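Local coordinates for cruciferin (Brassica napus, PDB 3KGL), which probably serves as a seed storage protein, a nutrient reservoir of the 11S globulin family built from two cupin domains, at residues Trp340-Asn345 with Gln407-Ala412; Val336-Asn341 with Ser385-Ala390; Thr86-Ser91 with Gly138-His143; Gly74-Val79 with Val161-Tyr166. All coordinates share one frame; numbering follows the deposited sequence.

Contact 1 of 4, residues Trp340-Asn345 with Gln407-Ala412; sequences WNANAN and QINTLA
Asn409 lays its CB over one face of the Trp340 indole, almost directly over the six-membered ring and 3.4 Å from its centroid, a CH-pi contact. The Asn409 amide plane stands 80° from the ring, and its ND2 lies nearest CZ2. At the ring edge, near the plane, Leu411 brings CD2 to 3.7 Å from Trp340 CZ3. The far end of the indole comes nearer to 407-412 than its CB does, and the ring also stacks with Phe60 of the second subunit. Trp340 and Asn409 form an antiparallel hydrogen-bonded pair: Trp340 N to Asn409 O is 3.0 Å, and Asn409 N to Trp340 O is 3.1 Å. This short pairing closes the end of strand 334-341 in the second cupin domain, where the chain leaves the sheet. Just past it Ala342 N still reaches Gln407 O at 2.9 Å, nearly straight at 177°. Asn343 then replaces the strand backbone with its side chain: OD1 accepts Gln407 N at 3.0 Å, while ND2 is bonded to Asn405 O. On the face opposite Trp340 and Asn409, Ile408 CG2 packs 3.9 Å from Asn341 OD1, an oxygen that takes a hydrogen bond from Lys401 NZ.

Contact 2 of 4, residues Val336-Asn341 with Ser385-Ala390; sequences VLPQWN and SVVKRA
Val336 and Lys388 touch side chain to side chain beside their backbone bond: Val336 N donates to Lys388 O at 3.0 Å, and the Lys388 aliphatic chain crosses Val336 so that its CG sits 4.0 Å from Val336 CG2. A bend at the last torsion (chi4 77°) carries NZ back to 3.7 Å from Val336 CG1. NZ also lies 3.6 Å from Gln339 OE1, and Glu399 is its weak, long ion-pair partner. Gln339 and Val386 exchange two backbone bonds, the shorter from Val386 N to Gln339 O at 2.8 Å. Between these two pairs the register slips by one residue, a beta bulge that includes Pro338, whose nitrogen carries no hydrogen to donate. Val386 O, which already accepts Gln339 N, is also approached by Pro338 CA at 3.2 Å, a CH...O contact. Pro338 and Val387 lie side by side, pointing the same way, with Pro338 CD 3.8 Å from Val387 CG2; outside them Ala231 and Val227 of the second subunit pack on Pro338 and Val387. Val386 and Lys388 rest on Val357. Strand 334-341 thus runs antiparallel to 385-390, which pairs with 354-360 in turn, within one sheet of the C-terminal cupin domain.

Contact 3 of 4, residues Thr86-Ser91 with Gly138-His143; sequences TFQDSS and GFRDMH
Asp89 and Asp141 form an antiparallel hydrogen-bonded pair between short strands running 155° apart, Asp89 N to Asp141 O at 2.9 Å and Asp141 N to Asp89 O at 3.1 Å. Their CB atoms come within 3.5 Å on one face of the sheet. The two carboxylates keep different company. Asp89 turns OD1 to His143, whose NE2 donates at 3.0 Å with an N-H...O angle of 152°; the oxygen lies close to the imidazole plane, but the nitrogen meets it from above the carboxylate plane, the two planes being 70° apart. The imidazole end comes close to 86-91, and His143 CE1 lies 3.9 Å from Phe87 CB. Asp141 instead looks across the subunit boundary: its OD1 forms a salt bridge with Lys441 of the third subunit, and OD2 accepts Leu423 N there. Glu424 of the third subunit adds a like charge close to Asp89 OD1, and Lys441 probably offsets part of this negative charge. Gln88, on the other face, crosses obliquely over Arg140 from the loop before the strand, the Gln88 CG 3.7 Å from Arg140 CG, with a weak hydrogen bond from Arg140 NE to Gln88 OE1 at 3.4 Å. Strand 87-89 pairs here with the beginning of strand 141-150, which continues inward to lie against strand 73-79 of the N-terminal cupin domain.

Contact 4 of 4, residues Gly74-Val79 with Val161-Tyr166; sequences GLMGRV and VAQWFY
The Gly77 backbone lies over one face of the Trp164 indole, the tight part of this contact, its N 3.7 Å from the ring plane and over the centre. Gly77 CA makes a CH-pi contact 3.8 Å from the centroid of the five-membered ring. Gly77 has no side chain, and the indole lies directly against its backbone. On the other face Met76 and Phe165 lie side by side, Met76 SD 3.7 Å from Phe165 CE1, an oblique Met-aromatic contact. Gln163 runs alongside Arg78, its NE2 3.2 Å from Arg78 CD; the guanidinium goes on to a salt bridge with Glu147. Five backbone hydrogen bonds join strands 73-79 and 162-166, antiparallel neighbours in a sheet of the N-terminal cupin barrel, from Leu75 N to Tyr166 O at 2.8 Å as far as Val79 N to Ala162 O at 3.0 Å, the latter bent to 135°. Side-chain packing is looser between the partly exposed Leu75 and Tyr166, which point the same way with Leu75 CD1 4.2 Å from Tyr166 CD2, and Phe259 stacks on the tyrosine ring. Val417 of the third subunit packs on the buried Val79 and Ala162.

How the contacts relate
Contacts 1 and 2 share Trp340 and Asn341 and use the two edges of strand 334-341: 408-410 pairs on one, 385-390 on the other. Their centres are about 9 Å apart, and Leu411 N probably bonds to Pro338 O at 2.7 Å, tying them together. Contacts 3 and 4 occupy the other cupin domain, centres about 17 Å apart and nearest atoms about 6 Å; strand 141-150 joins them, pairing with both 87-89 and 73-79. The two groups lie on opposite sides of the chain's centre, with about 33 Å between the centres of contacts 1 and 4. Contacts 1 and 2 meet the second subunit, contacts 3 and 4 the third. A sulfate ion, probably from the crystallisation liquor, forms a salt bridge with Arg389 NH1 of contact 2.

Contact 1 of 4, residues Trp340-Asn345 with Gln407-Ala412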
loop_
_atom_site.group_PDB
_atom_site.type_symbol
_atom_site.label_atom_id
_atom_site.label_comp_id
_atom_site.label_asym_id
_atom_site.label_seq_id
_atom_site.Cartn_x
_atom_site.Cartn_y
_atom_site.Cartn_z
ATOM N N TRP A 340 14.037 17.667 -8.640
ATOM C CA TRP A 340 13.026 17.156 -7.727
ATOM C C TRP A 340 12.966 15.652 -7.881
ATOM O O TRP A 340 13.607 15.103 -8.754
ATOM C CB TRP A 340 11.669 17.792 -7.987
ATOM C CG TRP A 340 10.850 17.217 -9.135
ATOM C CD1 TRP A 340 9.998 16.142 -9.085
ATOM C CD2 TRP A 340 10.754 17.731 -10.474
ATOM N NE1 TRP A 340 9.404 15.947 -10.309
ATOM C CE2 TRP A 340 9.850 16.909 -11.176
ATOM C CE3 TRP A 340 11.357 18.799 -11.149
ATOM C CZ2 TRP A 340 9.544 17.114 -12.508
ATOM C CZ3 TRP A 340 11.048 19.001 -12.473
ATOM C CH2 TRP A 340 10.153 18.165 -13.139
ATOM N N ASN A 341 12.231 14.973 -7.018
ATOM C CA ASN A 341 12.058 13.540 -7.186
ATOM C C ASN A 341 10.656 13.229 -7.690
ATOM O O ASN A 341 9.663 13.672 -7.111
ATOM C CB ASN A 341 12.394 12.801 -5.893
ATOM C CG ASN A 341 13.856 12.931 -5.525
ATOM O OD1 ASN A 341 14.675 13.246 -6.379
ATOM N ND2 ASN A 341 14.190 12.705 -4.257
ATOM N N ALA A 342 10.588 12.483 -8.790
ATOM C CA ALA A 342 9.332 12.236 -9.488
ATOM C C ALA A 342 8.431 11.264 -8.751
ATOM O O ALA A 342 7.206 11.329 -8.890
ATOM C CB ALA A 342 9.604 11.735 -10.875
ATOM N N ASN A 343 9.032 10.371 -7.963
ATOM C CA ASN A 343 8.290 9.250 -7.374
ATOM C C ASN A 343 8.736 8.836 -5.981
ATOM O O ASN A 343 8.372 7.759 -5.504
ATOM C CB ASN A 343 8.328 8.026 -8.297
ATOM C CG ASN A 343 9.758 7.531 -8.588
ATOM O OD1 ASN A 343 10.743 8.268 -8.460
ATOM N ND2 ASN A 343 9.863 6.269 -8.999
ATOM N N ALA A 344 9.515 9.687 -5.323
ATOM C CA ALA A 344 10.015 9.356 -3.994
ATOM C C ALA A 344 10.058 10.541 -3.044
ATOM O O ALA A 344 10.191 11.699 -3.444
ATOM C CB ALA A 344 11.390 8.731 -4.094
ATOM N N ASN A 345 9.948 10.234 -1.763
ATOM C CA ASN A 345 10.258 11.215 -0.751
ATOM C C ASN A 345 11.701 11.022 -0.368
ATOM O O ASN A 345 12.167 9.895 -0.272
ATOM C CB ASN A 345 9.353 11.035 0.449
ATOM C CG ASN A 345 7.957 11.492 0.170
ATOM O OD1 ASN A 345 7.687 12.082 -0.883
ATOM N ND2 ASN A 345 7.050 11.224 1.099
ATOM N N GLN A 407 13.484 8.352 -9.593
ATOM C CA GLN A 407 13.676 9.180 -10.778
ATOM C C GLN A 407 13.908 10.655 -10.413
ATOM O O GLN A 407 12.999 11.335 -9.944
ATOM C CB GLN A 407 12.460 9.069 -11.708
ATOM C CG GLN A 407 12.712 9.506 -13.158
ATOM C CD GLN A 407 13.338 8.407 -14.023
ATOM O OE1 GLN A 407 13.299 7.225 -13.675
ATOM N NE2 GLN A 407 13.910 8.799 -15.163
ATOM N N ILE A 408 15.118 11.153 -10.635
ATOM C CA ILE A 408 15.383 12.580 -10.477
ATOM C C ILE A 408 15.059 13.335 -11.784
ATOM O O ILE A 408 15.372 12.868 -12.877
ATOM C CB ILE A 408 16.854 12.840 -10.077
ATOM C CG1 ILE A 408 17.357 11.752 -9.140
ATOM C CG2 ILE A 408 17.015 14.191 -9.401
ATOM C CD1 ILE A 408 18.598 12.141 -8.374
ATOM N N ASN A 409 14.404 14.485 -11.657
ATOM C CA ASN A 409 14.122 15.377 -12.777
ATOM C C ASN A 409 14.792 16.725 -12.554
ATOM O O ASN A 409 14.586 17.360 -11.531
ATOM C CB ASN A 409 12.614 15.563 -12.947
ATOM C CG ASN A 409 11.947 14.356 -13.609
ATOM O OD1 ASN A 409 12.623 13.526 -14.215
ATOM N ND2 ASN A 409 10.621 14.260 -13.495
ATOM N N THR A 410 15.614 17.156 -13.499
ATOM C CA THR A 410 16.332 18.409 -13.335
ATOM C C THR A 410 15.505 19.568 -13.915
ATOM O O THR A 410 14.687 19.361 -14.812
ATOM C CB THR A 410 17.741 18.347 -13.995
ATOM O OG1 THR A 410 17.625 18.014 -15.382
ATOM C CG2 THR A 410 18.585 17.294 -13.338
ATOM N N LEU A 411 15.700 20.779 -13.394
ATOM C CA LEU A 411 15.068 21.956 -13.979
ATOM C C LEU A 411 16.028 22.674 -14.901
ATOM O O LEU A 411 15.603 23.414 -15.777
ATOM C CB LEU A 411 14.601 22.931 -12.909
ATOM C CG LEU A 411 13.484 22.485 -11.972
ATOM C CD1 LEU A 411 13.465 23.390 -10.760
ATOM C CD2 LEU A 411 12.141 22.503 -12.672
ATOM N N ALA A 412 17.324 22.463 -14.705
ATOM C CA ALA A 412 18.331 23.111 -15.545
ATOM C C ALA A 412 19.384 22.126 -16.024
ATOM O O ALA A 412 19.845 21.281 -15.259
ATOM C CB ALA A 412 18.987 24.264 -14.801
#

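Contact 2 of 4, residues Val336-Asn341 with Ser385-Ala390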
loop_
_atom_site.group_PDB
_atom_site.type_symbol
_atom_site.label_atom_id
_atom_site.label_comp_id
_atom_site.label_asym_id
_atom_site.label_seq_id
_atom_site.Cartn_x
_atom_site.Cartn_y
_atom_site.Cartn_z
ATOM N N VAL A 336 24.653 21.421 -7.298
ATOM C CA VAL A 336 23.786 20.384 -7.814
ATOM C C VAL A 336 22.541 21.050 -8.336
ATOM O O VAL A 336 21.665 21.437 -7.567
ATOM C CB VAL A 336 23.375 19.367 -6.745
ATOM C CG1 VAL A 336 22.893 18.086 -7.424
ATOM C CG2 VAL A 336 24.541 19.077 -5.813
ATOM N N LEU A 337 22.487 21.187 -9.652
ATOM C CA LEU A 337 21.351 21.772 -10.339
ATOM C C LEU A 337 20.005 21.412 -9.722
ATOM O O LEU A 337 19.776 20.268 -9.321
ATOM C CB LEU A 337 21.374 21.321 -11.792
ATOM C CG LEU A 337 22.688 21.702 -12.444
ATOM C CD1 LEU A 337 22.722 21.232 -13.875
ATOM C CD2 LEU A 337 22.830 23.207 -12.349
ATOM N N PRO A 338 19.098 22.391 -9.679
ATOM C CA PRO A 338 17.735 22.250 -9.161
ATOM C C PRO A 338 17.029 21.010 -9.697
ATOM O O PRO A 338 16.690 20.949 -10.876
ATOM C CB PRO A 338 17.043 23.506 -9.684
ATOM C CG PRO A 338 18.134 24.493 -9.844
ATOM C CD PRO A 338 19.319 23.712 -10.292
ATOM N N GLN A 339 16.809 20.038 -8.820
ATOM C CA GLN A 339 16.136 18.789 -9.163
ATOM C C GLN A 339 14.956 18.526 -8.223
ATOM O O GLN A 339 14.873 19.096 -7.139
ATOM C CB GLN A 339 17.133 17.623 -9.086
ATOM C CG GLN A 339 17.692 17.345 -7.680
ATOM C CD GLN A 339 18.991 16.551 -7.690
ATOM O OE1 GLN A 339 19.262 15.754 -6.781
ATOM N NE2 GLN A 339 19.806 16.772 -8.719
ATOM N N TRP A 340 14.037 17.667 -8.640
ATOM C CA TRP A 340 13.026 17.156 -7.727
ATOM C C TRP A 340 12.966 15.652 -7.881
ATOM O O TRP A 340 13.607 15.103 -8.754
ATOM C CB TRP A 340 11.669 17.792 -7.987
ATOM C CG TRP A 340 10.850 17.217 -9.135
ATOM C CD1 TRP A 340 9.998 16.142 -9.085
ATOM C CD2 TRP A 340 10.754 17.731 -10.474
ATOM N NE1 TRP A 340 9.404 15.947 -10.309
ATOM C CE2 TRP A 340 9.850 16.909 -11.176
ATOM C CE3 TRP A 340 11.357 18.799 -11.149
ATOM C CZ2 TRP A 340 9.544 17.114 -12.508
ATOM C CZ3 TRP A 340 11.048 19.001 -12.473
ATOM C CH2 TRP A 340 10.153 18.165 -13.139
ATOM N N ASN A 341 12.231 14.973 -7.018
ATOM C CA ASN A 341 12.058 13.540 -7.186
ATOM C C ASN A 341 10.656 13.229 -7.690
ATOM O O ASN A 341 9.663 13.672 -7.111
ATOM C CB ASN A 341 12.394 12.801 -5.893
ATOM C CG ASN A 341 13.856 12.931 -5.525
ATOM O OD1 ASN A 341 14.675 13.246 -6.379
ATOM N ND2 ASN A 341 14.190 12.705 -4.257
ATOM N N SER A 385 11.401 20.900 -5.038
ATOM C CA SER A 385 12.583 21.035 -5.874
ATOM C C SER A 385 13.720 21.675 -5.091
ATOM O O SER A 385 13.513 22.639 -4.343
ATOM C CB SER A 385 12.263 21.828 -7.153
ATOM O OG SER A 385 10.943 22.354 -7.120
ATOM N N VAL A 386 14.921 21.132 -5.283
ATOM C CA VAL A 386 16.043 21.401 -4.398
ATOM C C VAL A 386 17.255 21.865 -5.168
ATOM O O VAL A 386 17.622 21.250 -6.166
ATOM C CB VAL A 386 16.473 20.112 -3.653
ATOM C CG1 VAL A 386 17.504 20.408 -2.552
ATOM C CG2 VAL A 386 15.275 19.416 -3.072
ATOM N N VAL A 387 17.887 22.942 -4.700
ATOM C CA VAL A 387 19.248 23.257 -5.132
ATOM C C VAL A 387 20.204 23.304 -3.939
ATOM O O VAL A 387 19.823 23.685 -2.832
ATOM C CB VAL A 387 19.331 24.560 -5.923
ATOM C CG1 VAL A 387 19.374 25.752 -4.973
ATOM C CG2 VAL A 387 20.558 24.536 -6.813
ATOM N N LYS A 388 21.442 22.891 -4.165
ATOM C CA LYS A 388 22.430 22.885 -3.100
ATOM C C LYS A 388 23.790 23.297 -3.655
ATOM O O LYS A 388 24.205 22.794 -4.681
ATOM C CB LYS A 388 22.478 21.510 -2.409
ATOM C CG LYS A 388 21.843 20.360 -3.203
ATOM C CD LYS A 388 21.776 19.059 -2.388
ATOM C CE LYS A 388 20.739 18.078 -2.963
ATOM N NZ LYS A 388 21.183 17.336 -4.189
ATOM N N ARG A 389 24.447 24.257 -3.005
ATOM C CA ARG A 389 25.790 24.676 -3.389
ATOM C C ARG A 389 26.744 24.342 -2.249
ATOM O O ARG A 389 26.453 24.628 -1.096
ATOM C CB ARG A 389 25.827 26.175 -3.672
ATOM C CG ARG A 389 27.144 26.644 -4.295
ATOM C CD ARG A 389 27.293 28.176 -4.316
ATOM N NE ARG A 389 28.199 28.668 -3.276
ATOM C CZ ARG A 389 27.848 29.502 -2.302
ATOM N NH1 ARG A 389 26.609 29.957 -2.241
ATOM N NH2 ARG A 389 28.738 29.899 -1.398
ATOM N N ALA A 390 27.875 23.723 -2.556
ATOM C CA ALA A 390 28.810 23.340 -1.503
ATOM C C ALA A 390 29.500 24.589 -0.981
ATOM O O ALA A 390 29.753 25.529 -1.731
ATOM C CB ALA A 390 29.818 22.319 -2.009
#

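Contact 3 of 4, residues Thr86-Ser91 with Gly138-His143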
loop_
_atom_site.group_PDB
_atom_site.type_symbol
_atom_site.label_atom_id
_atom_site.label_comp_id
_atom_site.label_asym_id
_atom_site.label_seq_id
_atom_site.Cartn_x
_atom_site.Cartn_y
_atom_site.Cartn_z
ATOM N N THR A 86 27.322 -19.873 7.931
ATOM C CA THR A 86 28.469 -19.597 7.069
ATOM C C THR A 86 29.796 -19.659 7.830
ATOM O O THR A 86 30.591 -20.583 7.640
ATOM C CB THR A 86 28.351 -18.191 6.421
ATOM O OG1 THR A 86 26.985 -17.752 6.448
ATOM C CG2 THR A 86 28.862 -18.205 4.981
ATOM N N PHE A 87 30.025 -18.664 8.686
ATOM C CA PHE A 87 31.288 -18.540 9.413
ATOM C C PHE A 87 31.456 -19.552 10.550
ATOM O O PHE A 87 30.489 -20.198 10.985
ATOM C CB PHE A 87 31.485 -17.103 9.920
ATOM C CG PHE A 87 32.072 -16.177 8.890
ATOM C CD1 PHE A 87 33.381 -15.732 9.001
ATOM C CD2 PHE A 87 31.325 -15.770 7.794
ATOM C CE1 PHE A 87 33.931 -14.884 8.043
ATOM C CE2 PHE A 87 31.871 -14.925 6.834
ATOM C CZ PHE A 87 33.176 -14.481 6.960
ATOM N N GLN A 88 32.701 -19.672 11.014
ATOM C CA GLN A 88 33.089 -20.628 12.049
ATOM C C GLN A 88 34.126 -19.988 12.987
ATOM O O GLN A 88 35.005 -19.248 12.540
ATOM C CB GLN A 88 33.629 -21.913 11.395
ATOM C CG GLN A 88 34.175 -22.970 12.349
ATOM C CD GLN A 88 35.700 -22.953 12.447
ATOM O OE1 GLN A 88 36.300 -23.791 13.125
ATOM N NE2 GLN A 88 36.330 -22.003 11.762
ATOM N N ASP A 89 34.013 -20.268 14.286
ATOM C CA ASP A 89 34.863 -19.633 15.300
ATOM C C ASP A 89 35.783 -20.584 16.067
ATOM O O ASP A 89 35.313 -21.451 16.803
ATOM C CB ASP A 89 34.002 -18.884 16.315
ATOM C CG ASP A 89 33.914 -17.413 16.021
ATOM O OD1 ASP A 89 33.059 -16.730 16.630
ATOM O OD2 ASP A 89 34.709 -16.944 15.179
ATOM N N SER A 90 37.091 -20.399 15.916
ATOM C CA SER A 90 38.047 -21.158 16.710
ATOM C C SER A 90 37.698 -21.024 18.188
ATOM O O SER A 90 37.390 -19.930 18.665
ATOM C CB SER A 90 39.481 -20.665 16.475
ATOM O OG SER A 90 39.948 -20.995 15.177
ATOM N N SER A 91 37.721 -22.145 18.901
ATOM C CA SER A 91 37.645 -22.118 20.353
ATOM C C SER A 91 39.065 -21.962 20.886
ATOM O O SER A 91 39.960 -22.731 20.529
ATOM C CB SER A 91 36.979 -23.385 20.902
ATOM O OG SER A 91 37.649 -24.561 20.479
ATOM N N GLY A 138 37.607 -30.030 21.678
ATOM C CA GLY A 138 36.763 -28.901 22.023
ATOM C C GLY A 138 35.945 -28.416 20.843
ATOM O O GLY A 138 36.341 -28.585 19.686
ATOM N N PHE A 139 34.800 -27.807 21.139
ATOM C CA PHE A 139 33.899 -27.324 20.096
ATOM C C PHE A 139 34.242 -25.906 19.629
ATOM O O PHE A 139 34.741 -25.082 20.400
ATOM C CB PHE A 139 32.430 -27.395 20.560
ATOM C CG PHE A 139 32.009 -26.251 21.454
ATOM C CD1 PHE A 139 31.844 -24.973 20.941
ATOM C CD2 PHE A 139 31.763 -26.459 22.799
ATOM C CE1 PHE A 139 31.466 -23.927 21.749
ATOM C CE2 PHE A 139 31.381 -25.409 23.616
ATOM C CZ PHE A 139 31.232 -24.143 23.091
ATOM N N ARG A 140 33.968 -25.632 18.358
ATOM C CA ARG A 140 34.053 -24.279 17.830
ATOM C C ARG A 140 32.643 -23.700 17.765
ATOM O O ARG A 140 31.707 -24.261 18.329
ATOM C CB ARG A 140 34.701 -24.273 16.442
ATOM C CG ARG A 140 33.921 -25.035 15.378
ATOM C CD ARG A 140 34.285 -26.517 15.360
ATOM N NE ARG A 140 35.318 -26.828 14.375
ATOM C CZ ARG A 140 35.958 -27.993 14.305
ATOM N NH1 ARG A 140 35.681 -28.958 15.175
ATOM N NH2 ARG A 140 36.879 -28.189 13.370
ATOM N N ASP A 141 32.480 -22.586 17.067
ATOM C CA ASP A 141 31.187 -21.921 17.046
ATOM C C ASP A 141 30.641 -21.737 15.642
ATOM O O ASP A 141 31.266 -21.100 14.797
ATOM C CB ASP A 141 31.277 -20.567 17.744
ATOM C CG ASP A 141 29.927 -19.932 17.943
ATOM O OD1 ASP A 141 28.988 -20.338 17.234
ATOM O OD2 ASP A 141 29.805 -19.032 18.801
ATOM N N MET A 142 29.461 -22.293 15.404
ATOM C CA MET A 142 28.771 -22.086 14.144
ATOM C C MET A 142 27.822 -20.907 14.292
ATOM O O MET A 142 27.152 -20.770 15.312
ATOM C CB MET A 142 27.993 -23.340 13.755
ATOM C CG MET A 142 28.825 -24.606 13.706
ATOM S SD MET A 142 27.785 -26.079 13.786
ATOM C CE MET A 142 26.768 -25.865 12.326
ATOM N N HIS A 143 27.766 -20.055 13.276
ATOM C CA HIS A 143 26.896 -18.885 13.324
ATOM C C HIS A 143 26.892 -18.126 11.998
ATOM O O HIS A 143 27.749 -18.357 11.145
ATOM C CB HIS A 143 27.290 -17.953 14.482
ATOM C CG HIS A 143 28.682 -17.403 14.385
ATOM N ND1 HIS A 143 29.084 -16.560 13.368
ATOM C CD2 HIS A 143 29.759 -17.558 15.192
ATOM C CE1 HIS A 143 30.351 -16.231 13.545
ATOM N NE2 HIS A 143 30.784 -16.823 14.645
#

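Contact 4 of 4, residues Gly74-Val79 with Val161-Tyr166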
loop_
_atom_site.group_PDB
_atom_site.type_symbol
_atom_site.label_atom_id
_atom_site.label_comp_id
_atom_site.label_asym_id
_atom_site.label_seq_id
_atom_site.Cartn_x
_atom_site.Cartn_y
_atom_site.Cartn_z
ATOM N N GLY A 74 33.909 -1.369 11.403
ATOM C CA GLY A 74 33.564 -2.405 12.360
ATOM C C GLY A 74 32.991 -3.687 11.780
ATOM O O GLY A 74 33.178 -3.996 10.606
ATOM N N LEU A 75 32.290 -4.437 12.627
ATOM C CA LEU A 75 31.695 -5.712 12.247
ATOM C C LEU A 75 30.167 -5.616 12.250
ATOM O O LEU A 75 29.595 -4.830 13.003
ATOM C CB LEU A 75 32.172 -6.818 13.203
ATOM C CG LEU A 75 33.689 -7.052 13.193
ATOM C CD1 LEU A 75 34.111 -8.121 14.168
ATOM C CD2 LEU A 75 34.127 -7.432 11.802
ATOM N N MET A 76 29.516 -6.403 11.397
ATOM C CA MET A 76 28.060 -6.513 11.403
ATOM C C MET A 76 27.563 -7.941 11.225
ATOM O O MET A 76 28.158 -8.740 10.519
ATOM C CB MET A 76 27.437 -5.656 10.317
ATOM C CG MET A 76 26.043 -6.118 9.969
ATOM S SD MET A 76 25.358 -5.212 8.588
ATOM C CE MET A 76 26.446 -5.748 7.272
ATOM N N GLY A 77 26.447 -8.242 11.869
ATOM C CA GLY A 77 25.838 -9.546 11.778
ATOM C C GLY A 77 24.360 -9.423 11.481
ATOM O O GLY A 77 23.610 -8.766 12.200
ATOM N N ARG A 78 23.945 -10.055 10.395
ATOM C CA ARG A 78 22.545 -10.142 10.034
ATOM C C ARG A 78 22.175 -11.566 10.401
ATOM O O ARG A 78 23.038 -12.442 10.424
ATOM C CB ARG A 78 22.397 -9.937 8.521
ATOM C CG ARG A 78 21.382 -8.881 8.064
ATOM C CD ARG A 78 21.819 -8.253 6.731
ATOM N NE ARG A 78 22.503 -9.245 5.905
ATOM C CZ ARG A 78 23.551 -8.987 5.130
ATOM N NH1 ARG A 78 24.045 -7.760 5.069
ATOM N NH2 ARG A 78 24.111 -9.961 4.421
ATOM N N VAL A 79 20.903 -11.801 10.704
ATOM C CA VAL A 79 20.406 -13.155 10.929
ATOM C C VAL A 79 19.024 -13.269 10.326
ATOM O O VAL A 79 18.081 -12.644 10.810
ATOM C CB VAL A 79 20.293 -13.499 12.423
ATOM C CG1 VAL A 79 19.704 -14.893 12.593
ATOM C CG2 VAL A 79 21.642 -13.395 13.104
ATOM N N VAL A 161 14.427 -8.939 10.042
ATOM C CA VAL A 161 15.838 -9.315 10.113
ATOM C C VAL A 161 16.541 -8.672 11.311
ATOM O O VAL A 161 16.457 -7.460 11.504
ATOM C CB VAL A 161 16.579 -8.892 8.843
ATOM C CG1 VAL A 161 18.036 -9.288 8.938
ATOM C CG2 VAL A 161 15.920 -9.494 7.605
ATOM N N ALA A 162 17.236 -9.473 12.110
ATOM C CA ALA A 162 17.961 -8.944 13.261
ATOM C C ALA A 162 19.394 -8.599 12.899
ATOM O O ALA A 162 20.033 -9.350 12.182
ATOM C CB ALA A 162 17.946 -9.937 14.398
ATOM N N GLN A 163 19.889 -7.464 13.403
ATOM C CA GLN A 163 21.275 -7.022 13.180
ATOM C C GLN A 163 21.925 -6.481 14.439
ATOM O O GLN A 163 21.265 -5.849 15.265
ATOM C CB GLN A 163 21.338 -5.918 12.142
ATOM C CG GLN A 163 21.534 -6.397 10.735
ATOM C CD GLN A 163 21.447 -5.262 9.746
ATOM O OE1 GLN A 163 21.233 -4.119 10.133
ATOM N NE2 GLN A 163 21.603 -5.571 8.462
ATOM N N TRP A 164 23.229 -6.713 14.560
ATOM C CA TRP A 164 24.041 -6.185 15.656
ATOM C C TRP A 164 25.327 -5.602 15.068
ATOM O O TRP A 164 25.848 -6.115 14.078
ATOM C CB TRP A 164 24.380 -7.284 16.676
ATOM C CG TRP A 164 25.049 -8.477 16.054
ATOM C CD1 TRP A 164 24.442 -9.620 15.628
ATOM C CD2 TRP A 164 26.443 -8.636 15.764
ATOM N NE1 TRP A 164 25.368 -10.478 15.092
ATOM C CE2 TRP A 164 26.603 -9.899 15.163
ATOM C CE3 TRP A 164 27.570 -7.834 15.955
ATOM C CZ2 TRP A 164 27.838 -10.377 14.753
ATOM C CZ3 TRP A 164 28.802 -8.313 15.547
ATOM C CH2 TRP A 164 28.924 -9.571 14.954
ATOM N N PHE A 165 25.840 -4.533 15.674
ATOM C CA PHE A 165 27.074 -3.907 15.203
ATOM C C PHE A 165 28.148 -3.878 16.285
ATOM O O PHE A 165 27.840 -3.708 17.469
ATOM C CB PHE A 165 26.792 -2.492 14.697
ATOM C CG PHE A 165 25.843 -2.447 13.537
ATOM C CD1 PHE A 165 26.310 -2.571 12.238
ATOM C CD2 PHE A 165 24.480 -2.294 13.744
ATOM C CE1 PHE A 165 25.436 -2.539 11.168
ATOM C CE2 PHE A 165 23.603 -2.260 12.677
ATOM C CZ PHE A 165 24.081 -2.377 11.388
ATOM N N TYR A 166 29.405 -4.052 15.874
ATOM C CA TYR A 166 30.541 -4.015 16.800
ATOM C C TYR A 166 31.637 -3.104 16.288
ATOM O O TYR A 166 32.053 -3.209 15.136
ATOM C CB TYR A 166 31.130 -5.412 17.031
ATOM C CG TYR A 166 32.345 -5.426 17.948
ATOM C CD1 TYR A 166 32.202 -5.336 19.324
ATOM C CD2 TYR A 166 33.634 -5.530 17.436
ATOM C CE1 TYR A 166 33.305 -5.350 20.164
ATOM C CE2 TYR A 166 34.743 -5.538 18.271
ATOM C CZ TYR A 166 34.571 -5.451 19.637
ATOM O OH TYR A 166 35.664 -5.461 20.484
#